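Local coordinates for protein F420-dependent methylenetetrahydromethanopterin dehydrogenase (Methanopyrus kandleri, PDB 1QV9) that catalyses the reversible, coenzyme F420-dependent conversion of methenyl- to methylene-tetrahydromethanopterin in methanogenesis from carbon dioxide, working as a trimer of dimers, at residues C11-G15 with T16-M20; A160-E163 with L164-K167; A244-L247 with A248-R252. All blocks are in the same frame, centred on the assembly; numbering follows the deposited sequence. Where two conformers were deposited one is given.

Overall arrangement
All three contacts are local, made between neighbouring turns or round a helix start, yet each takes its chemistry from its surroundings. Contact 1 is the most central, its centre about 6 Å from the centre of the chain, and joins the loop after strand 4-10 to helix 15-19 through a backbone hydrogen bond, a water and close packing. Contact 2, within helix 153-169, is two-sided: apolar residues face the parallel sheet, while E163 and E166 reach the surface. Contact 3, in helix 227-257 of the helical bundle, is buried on one side by helices of its own chain and on its acidic side meets two other subunits. Contacts 1 and 3 both touch the second subunit; contact 2 touches no other chain.

Contact 1 (C11-G15 with T16-M20); sequences CGNLG and TSMMM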
ATOM      1  N   CYS A  11     -12.169  24.365 -24.907  1.00 16.70           N
ATOM      2  CA  CYS A  11     -11.830  23.691 -26.161  1.00 16.07           C
ATOM      3  C   CYS A  11     -10.606  22.833 -25.903  1.00 16.94           C
ATOM      4  O   CYS A  11      -9.547  23.355 -25.489  1.00 20.84           O
ATOM      5  CB  CYS A  11     -11.542  24.709 -27.263  1.00 20.45           C
ATOM      6  SG  CYS A  11     -12.940  25.776 -27.683  1.00 20.06           S
ATOM      7  N   GLY A  12     -10.699  21.528 -26.169  1.00 16.95           N
ATOM      8  CA  GLY A  12      -9.591  20.649 -25.854  1.00 16.34           C
ATOM      9  C   GLY A  12      -9.731  20.338 -24.370  1.00 19.78           C
ATOM     10  O   GLY A  12     -10.675  20.824 -23.745  1.00 23.80           O
ATOM     11  N   ASN A  13      -8.847  19.544 -23.796  1.00 18.92           N
ATOM     12  CA  ASN A  13      -9.019  19.303 -22.357  1.00 19.66           C
ATOM     13  C   ASN A  13      -7.729  19.386 -21.579  1.00 18.36           C
ATOM     14  O   ASN A  13      -6.693  18.850 -21.979  1.00 20.47           O
ATOM     15  CB  ASN A  13      -9.664  17.946 -22.103  1.00 20.40           C
ATOM     16  CG  ASN A  13     -10.062  17.753 -20.635  1.00 22.89           C
ATOM     17  OD1 ASN A  13     -10.808  18.576 -20.051  1.00 23.63           O
ATOM     18  ND2 ASN A  13      -9.545  16.691 -20.024  1.00 24.35           N
ATOM     19  N   LEU A  14      -7.822  20.071 -20.456  1.00 18.59           N
ATOM     20  CA  LEU A  14      -6.732  20.240 -19.528  1.00 19.05           C
ATOM     21  C   LEU A  14      -7.396  19.966 -18.180  1.00 18.49           C
ATOM     22  O   LEU A  14      -8.602  20.196 -18.014  1.00 18.19           O
ATOM     23  CB  LEU A  14      -6.246  21.712 -19.578  1.00 25.00           C
ATOM     24  CG  LEU A  14      -4.778  22.100 -19.700  1.00 30.91           C
ATOM     25  CD1 LEU A  14      -4.058  21.233 -20.710  1.00 25.55           C
ATOM     26  CD2 LEU A  14      -4.712  23.576 -20.067  1.00 30.83           C
ATOM     27  N   GLY A  15      -6.633  19.447 -17.225  1.00 16.95           N
ATOM     28  CA  GLY A  15      -7.221  19.223 -15.930  1.00 16.46           C
ATOM     29  C   GLY A  15      -7.755  20.510 -15.329  1.00 17.95           C
ATOM     30  O   GLY A  15      -8.820  20.536 -14.726  1.00 18.10           O
ATOM     31  N   THR A  16      -7.037  21.616 -15.496  1.00 16.66           N
ATOM     32  CA  THR A  16      -7.508  22.850 -14.881  1.00 17.91           C
ATOM     33  C   THR A  16      -8.755  23.393 -15.574  1.00 17.62           C
ATOM     34  O   THR A  16      -9.626  23.962 -14.921  1.00 20.95           O
ATOM     35  CB  THR A  16      -6.369  23.914 -14.872  1.00 17.18           C
ATOM     36  OG1 THR A  16      -5.233  23.341 -14.212  1.00 18.37           O
ATOM     37  CG2 THR A  16      -6.798  25.195 -14.091  1.00 21.63           C
ATOM     38  N   SER A  17      -8.861  23.201 -16.886  1.00 17.32           N
ATOM     39  CA  SER A  17     -10.037  23.731 -17.567  1.00 19.53           C
ATOM     40  C   SER A  17     -11.285  22.915 -17.223  1.00 20.38           C
ATOM     41  O   SER A  17     -12.395  23.447 -17.233  1.00 20.57           O
ATOM     42  CB  SER A  17      -9.789  23.863 -19.074  1.00 21.63           C
ATOM     43  OG  SER A  17      -9.522  22.620 -19.686  1.00 26.70           O
HETATM   44  N   MSE A  18     -11.107  21.620 -16.941  0.60 19.81           N
HETATM   45  CA  MSE A  18     -12.241  20.766 -16.561  0.60 18.50           C
HETATM   46  C   MSE A  18     -12.921  21.361 -15.338  0.60 18.63           C
HETATM   47  O   MSE A  18     -14.145  21.532 -15.308  0.60 19.26           O
HETATM   48  CB  MSE A  18     -11.796  19.338 -16.167  0.60 22.07           C
HETATM   49  CG  MSE A  18     -11.407  18.416 -17.309  0.60 24.27           C
HETATM   50 SE   MSE A  18     -11.243  16.540 -16.743  0.60 24.39          SE
HETATM   51  CE  MSE A  18     -12.797  16.431 -15.632  0.60 24.79           C
HETATM   52  N   MSE A  19     -12.106  21.681 -14.330  0.60 18.01           N
HETATM   53  CA  MSE A  19     -12.578  22.178 -13.035  0.60 16.58           C
HETATM   54  C   MSE A  19     -12.703  23.670 -12.754  0.60 19.43           C
HETATM   55  O   MSE A  19     -13.409  24.042 -11.812  0.60 17.55           O
HETATM   56  CB  MSE A  19     -11.678  21.609 -11.916  0.60 18.12           C
HETATM   57  CG  MSE A  19     -11.946  20.153 -11.498  0.60 16.12           C
HETATM   58 SE   MSE A  19     -13.357  20.110 -10.235  0.60 22.59          SE
HETATM   59  CE  MSE A  19     -14.187  18.422 -10.614  0.60 20.34           C
HETATM   60  N   MSE A  20     -12.039  24.507 -13.539  1.00 18.05           N
HETATM   61  CA  MSE A  20     -11.998  25.957 -13.273  1.00 17.97           C
HETATM   62  C   MSE A  20     -13.247  26.639 -12.794  1.00 19.16           C
HETATM   63  O   MSE A  20     -13.196  27.310 -11.762  1.00 21.77           O
HETATM   64  CB  MSE A  20     -11.383  26.729 -14.447  1.00 19.66           C
HETATM   65  CG  MSE A  20     -12.102  26.586 -15.760  1.00 18.32           C
HETATM   66 SE   MSE A  20     -11.081  27.481 -17.157  1.00 23.87          SE
HETATM   67  CE  MSE A  20     -12.286  27.176 -18.576  1.00 21.34           C
TER
HETATM   68  O   HOH W   1     -10.768  22.882 -21.988  1.00 23.01           O
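The carboxamide of N13 lies obliquely across the side chain of M18, a selenomethionine five residues further on. Because N13 carries its CG anti to the backbone N (chi1 -171°), the amide reaches over to the helix, where ND2 comes 3.7 Å from SE of M18 in the conformer given. OD1 sits nearer the CG of M18, but that approach is unusually short and, with M18 deposited in two conformers, its detail is doubtful. With an alanine here the amide would be gone, and a gap is likely to open beside the CG-SE part of M18 and leave that chain, already seen in two conformers, less confined.

The arrangement is the strand-loop-helix connection after strand 4-10 in the parallel beta-sheet of the alpha/beta domain. S17 meets the loop through OG, which stands between the backbone N and the carbonyl carbon (chi1 62°) and comes 3.4 Å from CB of L14. A water accepts a hydrogen bond from S17 OG at 2.6 Å and donates one to O of G12 at 2.7 Å, bridging loop and first turn.

L14 holds the N-cap position, and its O receives N of M18 at 3.1 Å with an N-H...O angle of 152°. The preceding amides, G15 N and T16 N, are taken by the two oxygens of D122, so one carboxylate grips the helix start, and K10 NZ binds O of S17. M18 and M19 lean on helix 134-150, and M18 also packs on M18 of the second subunit, placing the helix at the interface between the two chains.

Contact 2 (A160-E163 with L164-K167); sequences AFDE and LIEK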
ATOM      1  N   ALA A 160      -7.139  33.196  -7.365  1.00 16.78           N
ATOM      2  CA  ALA A 160      -6.997  34.172  -8.432  1.00 16.57           C
ATOM      3  C   ALA A 160      -8.351  34.604  -8.992  1.00 18.65           C
ATOM      4  O   ALA A 160      -8.586  35.791  -9.264  1.00 21.41           O
ATOM      5  CB  ALA A 160      -6.130  33.616  -9.557  1.00 18.32           C
ATOM      6  N   PHE A 161      -9.253  33.644  -9.193  1.00 18.53           N
ATOM      7  CA  PHE A 161     -10.562  33.993  -9.719  1.00 17.73           C
ATOM      8  C   PHE A 161     -11.444  34.643  -8.691  1.00 18.65           C
ATOM      9  O   PHE A 161     -12.233  35.513  -9.052  1.00 20.86           O
ATOM     10  CB  PHE A 161     -11.247  32.750 -10.344  1.00 18.54           C
ATOM     11  CG  PHE A 161     -10.803  32.481 -11.741  1.00 20.50           C
ATOM     12  CD1 PHE A 161     -10.080  31.346 -12.040  1.00 23.82           C
ATOM     13  CD2 PHE A 161     -11.036  33.414 -12.744  1.00 23.02           C
ATOM     14  CE1 PHE A 161      -9.571  31.128 -13.331  1.00 26.62           C
ATOM     15  CE2 PHE A 161     -10.536  33.219 -14.025  1.00 25.05           C
ATOM     16  CZ  PHE A 161      -9.798  32.067 -14.324  1.00 25.96           C
ATOM     17  N   ASP A 162     -11.316  34.267  -7.424  1.00 18.61           N
ATOM     18  CA  ASP A 162     -12.135  34.904  -6.391  1.00 18.76           C
ATOM     19  C   ASP A 162     -11.761  36.402  -6.301  1.00 22.07           C
ATOM     20  O   ASP A 162     -12.645  37.240  -6.112  1.00 19.90           O
ATOM     21  CB  ASP A 162     -11.950  34.193  -5.058  1.00 22.56           C
ATOM     22  CG  ASP A 162     -12.901  32.980  -4.905  1.00 23.89           C
ATOM     23  OD1 ASP A 162     -12.605  32.084  -4.090  1.00 29.93           O
ATOM     24  OD2 ASP A 162     -13.962  32.958  -5.581  1.00 31.86           O
ATOM     25  N   GLU A 163     -10.477  36.723  -6.451  1.00 20.36           N
ATOM     26  CA  GLU A 163     -10.019  38.122  -6.432  1.00 21.31           C
ATOM     27  C   GLU A 163     -10.629  38.884  -7.628  1.00 25.29           C
ATOM     28  O   GLU A 163     -11.120  40.017  -7.498  1.00 23.42           O
ATOM     29  CB  GLU A 163      -8.489  38.167  -6.510  1.00 25.35           C
ATOM     30  CG  GLU A 163      -7.883  39.581  -6.534  1.00 37.46           C
ATOM     31  CD  GLU A 163      -6.387  39.577  -6.870  1.00 42.05           C
ATOM     32  OE1 GLU A 163      -5.616  38.872  -6.183  1.00 47.62           O
ATOM     33  OE2 GLU A 163      -5.981  40.280  -7.824  1.00 48.64           O
ATOM     34  N   LEU A 164     -10.612  38.270  -8.808  1.00 20.60           N
ATOM     35  CA  LEU A 164     -11.173  38.896  -9.999  1.00 20.51           C
ATOM     36  C   LEU A 164     -12.697  39.095  -9.851  1.00 22.72           C
ATOM     37  O   LEU A 164     -13.254  40.112 -10.301  1.00 22.79           O
ATOM     38  CB  LEU A 164     -10.857  38.016 -11.214  1.00 25.89           C
ATOM     39  CG  LEU A 164     -10.881  38.682 -12.588  1.00 30.16           C
ATOM     40  CD1 LEU A 164      -9.836  39.807 -12.662  1.00 27.43           C
ATOM     41  CD2 LEU A 164     -10.612  37.608 -13.651  1.00 26.95           C
ATOM     42  N   ILE A 165     -13.366  38.135  -9.220  1.00 21.24           N
ATOM     43  CA  ILE A 165     -14.802  38.232  -9.004  1.00 21.00           C
ATOM     44  C   ILE A 165     -15.097  39.416  -8.084  1.00 24.08           C
ATOM     45  O   ILE A 165     -16.089  40.122  -8.307  1.00 23.26           O
ATOM     46  CB  ILE A 165     -15.379  36.934  -8.410  1.00 20.77           C
ATOM     47  CG1 ILE A 165     -15.459  35.890  -9.534  1.00 22.97           C
ATOM     48  CG2 ILE A 165     -16.773  37.181  -7.795  1.00 22.51           C
ATOM     49  CD1 ILE A 165     -15.629  34.502  -9.045  1.00 22.93           C
ATOM     50  N   GLU A 166     -14.254  39.657  -7.077  1.00 23.98           N
ATOM     51  CA  GLU A 166     -14.537  40.802  -6.214  1.00 27.57           C
ATOM     52  C   GLU A 166     -14.446  42.109  -7.007  1.00 27.85           C
ATOM     53  O   GLU A 166     -15.273  43.016  -6.812  1.00 29.53           O
ATOM     54  CB  GLU A 166     -13.620  40.794  -4.994  1.00 27.66           C
ATOM     55  CG  GLU A 166     -14.062  39.739  -3.978  1.00 34.16           C
ATOM     56  CD  GLU A 166     -15.549  39.849  -3.614  1.00 40.59           C
ATOM     57  OE1 GLU A 166     -15.950  40.894  -3.037  1.00 40.81           O
ATOM     58  OE2 GLU A 166     -16.324  38.901  -3.899  1.00 35.25           O
ATOM     59  N   LYS A 167     -13.466  42.206  -7.905  1.00 24.28           N
ATOM     60  CA  LYS A 167     -13.325  43.393  -8.752  1.00 26.02           C
ATOM     61  C   LYS A 167     -14.449  43.517  -9.798  1.00 28.51           C
ATOM     62  O   LYS A 167     -14.871  44.621 -10.175  1.00 29.81           O
ATOM     63  CB  LYS A 167     -11.987  43.348  -9.469  1.00 23.72           C
ATOM     64  CG  LYS A 167     -10.855  43.337  -8.484  1.00 26.30           C
ATOM     65  CD  LYS A 167      -9.519  43.320  -9.158  1.00 25.48           C
ATOM     66  CE  LYS A 167      -8.417  43.367  -8.090  1.00 31.29           C
ATOM     67  NZ  LYS A 167      -7.046  43.179  -8.652  1.00 38.14           N
TER
HETATM   68  O   HOH W   2     -15.060  36.417  -4.992  1.00 28.85           O
HETATM   69  O   HOH W   3      -7.438  40.377  -9.924  1.00 29.89           O
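F161 overlaps L164 obliquely, the CD2 corner of its ring lying 4.3 Å from CD2 of L164, so ring and branch form one apolar surface on the same side of the helix. Next to them, I165 folds CG1 back toward the preceding turn, its CG1 beside the backbone N and anti to the carbonyl carbon (chi1 -76°), which sets that atom 3.3 Å from O of F161. The I165 side chain lies alongside that of D162, pointing the same way, and its CD1 comes 4.1 Å from OD2 of D162. D162 is committed elsewhere, in a salt bridge to R30 and a hydrogen bond to H266.

Further round the helix E163 and K167 lie side by side, both extended and pointing the same way. NZ of K167 meets OE2 of E163 at 3.2 Å in a salt bridge, on the anti side and 29° out of the carboxylate plane. A water reinforces it, donating to OE2 of E163 at 2.6 Å and accepting from NZ of K167. The ammonium is shared with D177, and a bound magnesium ion lies about 5 Å from the K167 side chain. Another water joins O of D162, 2.8 Å away, to OE2 of E166, whose carboxylate is also paired with K169.

Beneath these side chains four successive i to i+4 bonds run from A160 O to L164 N through E163 O to K167 N. F161 and L164 meet F67 of strand 67-71, and F161 also meets I97 and I117, while E163 and E166 are exposed: an amphipathic helix packed on the parallel sheet of an alpha/beta domain.

Contact 3 (A244-L247 with A248-R252); sequences AAEL and ADEAR
A248 sets its methyl beside the previous turn, CB lying 3.6 Å from O of A245, while its N closes the first i to i+4 bond, to O of A244. D249 follows with N bonded to O of A245 at 2.8 Å. Its CG is anti to the backbone N (chi1 -177°), which carries the carboxylate outward to form a salt bridge with R242 of the second subunit.

E250 makes the main side-chain meeting of the segment. Its CG rests 3.3 Å from O of E246, and the two glutamates run side by side in one direction, carboxylate planes 39° apart. OE2 of E250 is 3.9 Å from OE2 of E246, a close approach of like charges, and E246 of the third subunit adds another. K243 of the third subunit salt-bridges both acids and probably offsets the repulsion; OE1 of E250 pairs with K202 of its own chain and R242 of the third subunit.

A251 contributes its N, hydrogen-bonded to O of L247 at 3.0 Å. R252 lies beyond the contact, its NH1 in a salt bridge with E136 of the second subunit.

The helix is one rod of a bundle: A244, A245 and A248 present small methyls to helix 134-150, L247 fills in against A205, A206 and I209 of helix 197-223, and the acidic face lies against other subunits of the hexamer.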
ATOM      1  N   ALA A 244       2.339  10.146  -9.158  1.00 12.17           N
ATOM      2  CA  ALA A 244       2.242  11.516  -8.693  1.00 11.14           C
ATOM      3  C   ALA A 244       0.923  11.615  -7.888  1.00 13.01           C
ATOM      4  O   ALA A 244       0.920  12.283  -6.863  1.00 14.26           O
ATOM      5  CB  ALA A 244       2.245  12.528  -9.895  1.00 11.93           C
ATOM      6  N   ALA A 245      -0.154  10.970  -8.342  1.00 13.30           N
ATOM      7  CA  ALA A 245      -1.440  11.068  -7.567  1.00 11.68           C
ATOM      8  C   ALA A 245      -1.245  10.403  -6.209  1.00 14.36           C
ATOM      9  O   ALA A 245      -1.819  10.851  -5.189  1.00 14.82           O
ATOM     10  CB  ALA A 245      -2.568  10.365  -8.310  1.00 13.14           C
ATOM     11  N   GLU A 246      -0.476   9.312  -6.152  1.00 13.87           N
ATOM     12  CA  GLU A 246      -0.250   8.632  -4.877  1.00 13.32           C
ATOM     13  C   GLU A 246       0.523   9.551  -3.921  1.00 14.46           C
ATOM     14  O   GLU A 246       0.258   9.584  -2.711  1.00 16.07           O
ATOM     15  CB  GLU A 246       0.518   7.331  -5.122  1.00 16.37           C
ATOM     16  CG  GLU A 246       0.756   6.471  -3.915  1.00 29.23           C
ATOM     17  CD  GLU A 246       1.686   5.333  -4.270  1.00 36.98           C
ATOM     18  OE1 GLU A 246       1.382   4.637  -5.259  1.00 41.35           O
ATOM     19  OE2 GLU A 246       2.714   5.158  -3.587  1.00 39.93           O
ATOM     20  N   LEU A 247       1.491  10.310  -4.441  1.00 12.57           N
ATOM     21  CA  LEU A 247       2.225  11.237  -3.584  1.00 13.52           C
ATOM     22  C   LEU A 247       1.292  12.304  -3.050  1.00 13.78           C
ATOM     23  O   LEU A 247       1.398  12.672  -1.874  1.00 15.79           O
ATOM     24  CB  LEU A 247       3.363  11.923  -4.379  1.00 17.35           C
ATOM     25  CG  LEU A 247       4.690  11.182  -4.428  1.00 18.17           C
ATOM     26  CD1 LEU A 247       5.528  11.785  -5.567  1.00 18.40           C
ATOM     27  CD2 LEU A 247       5.439  11.330  -3.103  1.00 18.89           C
ATOM     28  N   ALA A 248       0.417  12.809  -3.918  1.00 13.38           N
ATOM     29  CA  ALA A 248      -0.516  13.856  -3.496  1.00 13.71           C
ATOM     30  C   ALA A 248      -1.438  13.259  -2.434  1.00 13.93           C
ATOM     31  O   ALA A 248      -1.793  13.945  -1.433  1.00 14.22           O
ATOM     32  CB  ALA A 248      -1.304  14.375  -4.696  1.00 13.53           C
ATOM     33  N   ASP A 249      -1.884  12.021  -2.630  1.00 13.66           N
ATOM     34  CA  ASP A 249      -2.740  11.352  -1.619  1.00 14.57           C
ATOM     35  C   ASP A 249      -1.973  11.225  -0.285  1.00 16.61           C
ATOM     36  O   ASP A 249      -2.527  11.468   0.793  1.00 15.29           O
ATOM     37  CB  ASP A 249      -3.137   9.933  -2.087  1.00 15.77           C
ATOM     38  CG  ASP A 249      -4.094   9.241  -1.105  1.00 17.81           C
ATOM     39  OD1 ASP A 249      -5.271   9.631  -1.143  1.00 21.17           O
ATOM     40  OD2 ASP A 249      -3.670   8.363  -0.328  1.00 21.25           O
ATOM     41  N   GLU A 250      -0.700  10.842  -0.342  1.00 12.16           N
ATOM     42  CA  GLU A 250       0.100  10.713   0.872  1.00 14.06           C
ATOM     43  C   GLU A 250       0.210  12.050   1.600  1.00 15.38           C
ATOM     44  O   GLU A 250       0.189  12.088   2.842  1.00 16.30           O
ATOM     45  CB  GLU A 250       1.526  10.236   0.552  1.00 20.58           C
ATOM     46  CG  GLU A 250       1.617   8.795   0.229  1.00 21.95           C
ATOM     47  CD  GLU A 250       3.074   8.290   0.148  1.00 26.57           C
ATOM     48  OE1 GLU A 250       4.040   9.046   0.433  1.00 25.33           O
ATOM     49  OE2 GLU A 250       3.235   7.113  -0.198  1.00 28.87           O
ATOM     50  N   ALA A 251       0.345  13.136   0.854  1.00 16.64           N
ATOM     51  CA  ALA A 251       0.464  14.453   1.480  1.00 16.79           C
ATOM     52  C   ALA A 251      -0.825  14.750   2.205  1.00 17.39           C
ATOM     53  O   ALA A 251      -0.808  15.218   3.364  1.00 16.75           O
ATOM     54  CB  ALA A 251       0.720  15.530   0.418  1.00 16.80           C
ATOM     55  N   ARG A 252      -1.957  14.484   1.554  1.00 14.51           N
ATOM     56  CA  ARG A 252      -3.221  14.805   2.217  1.00 14.16           C
ATOM     57  C   ARG A 252      -3.404  13.939   3.465  1.00 14.30           C
ATOM     58  O   ARG A 252      -3.914  14.460   4.511  1.00 14.83           O
ATOM     59  CB  ARG A 252      -4.374  14.634   1.262  1.00 14.12           C
ATOM     60  CG  ARG A 252      -5.709  15.145   1.847  1.00 19.38           C
ATOM     61  CD  ARG A 252      -6.539  15.564   0.737  1.00 24.42           C
ATOM     62  NE  ARG A 252      -7.813  16.207   1.091  1.00 21.72           N
ATOM     63  CZ  ARG A 252      -8.015  17.516   1.195  1.00 18.41           C
ATOM     64  NH1 ARG A 252      -9.242  17.941   1.462  1.00 16.42           N
ATOM     65  NH2 ARG A 252      -7.057  18.422   1.022  1.00 20.53           N
TER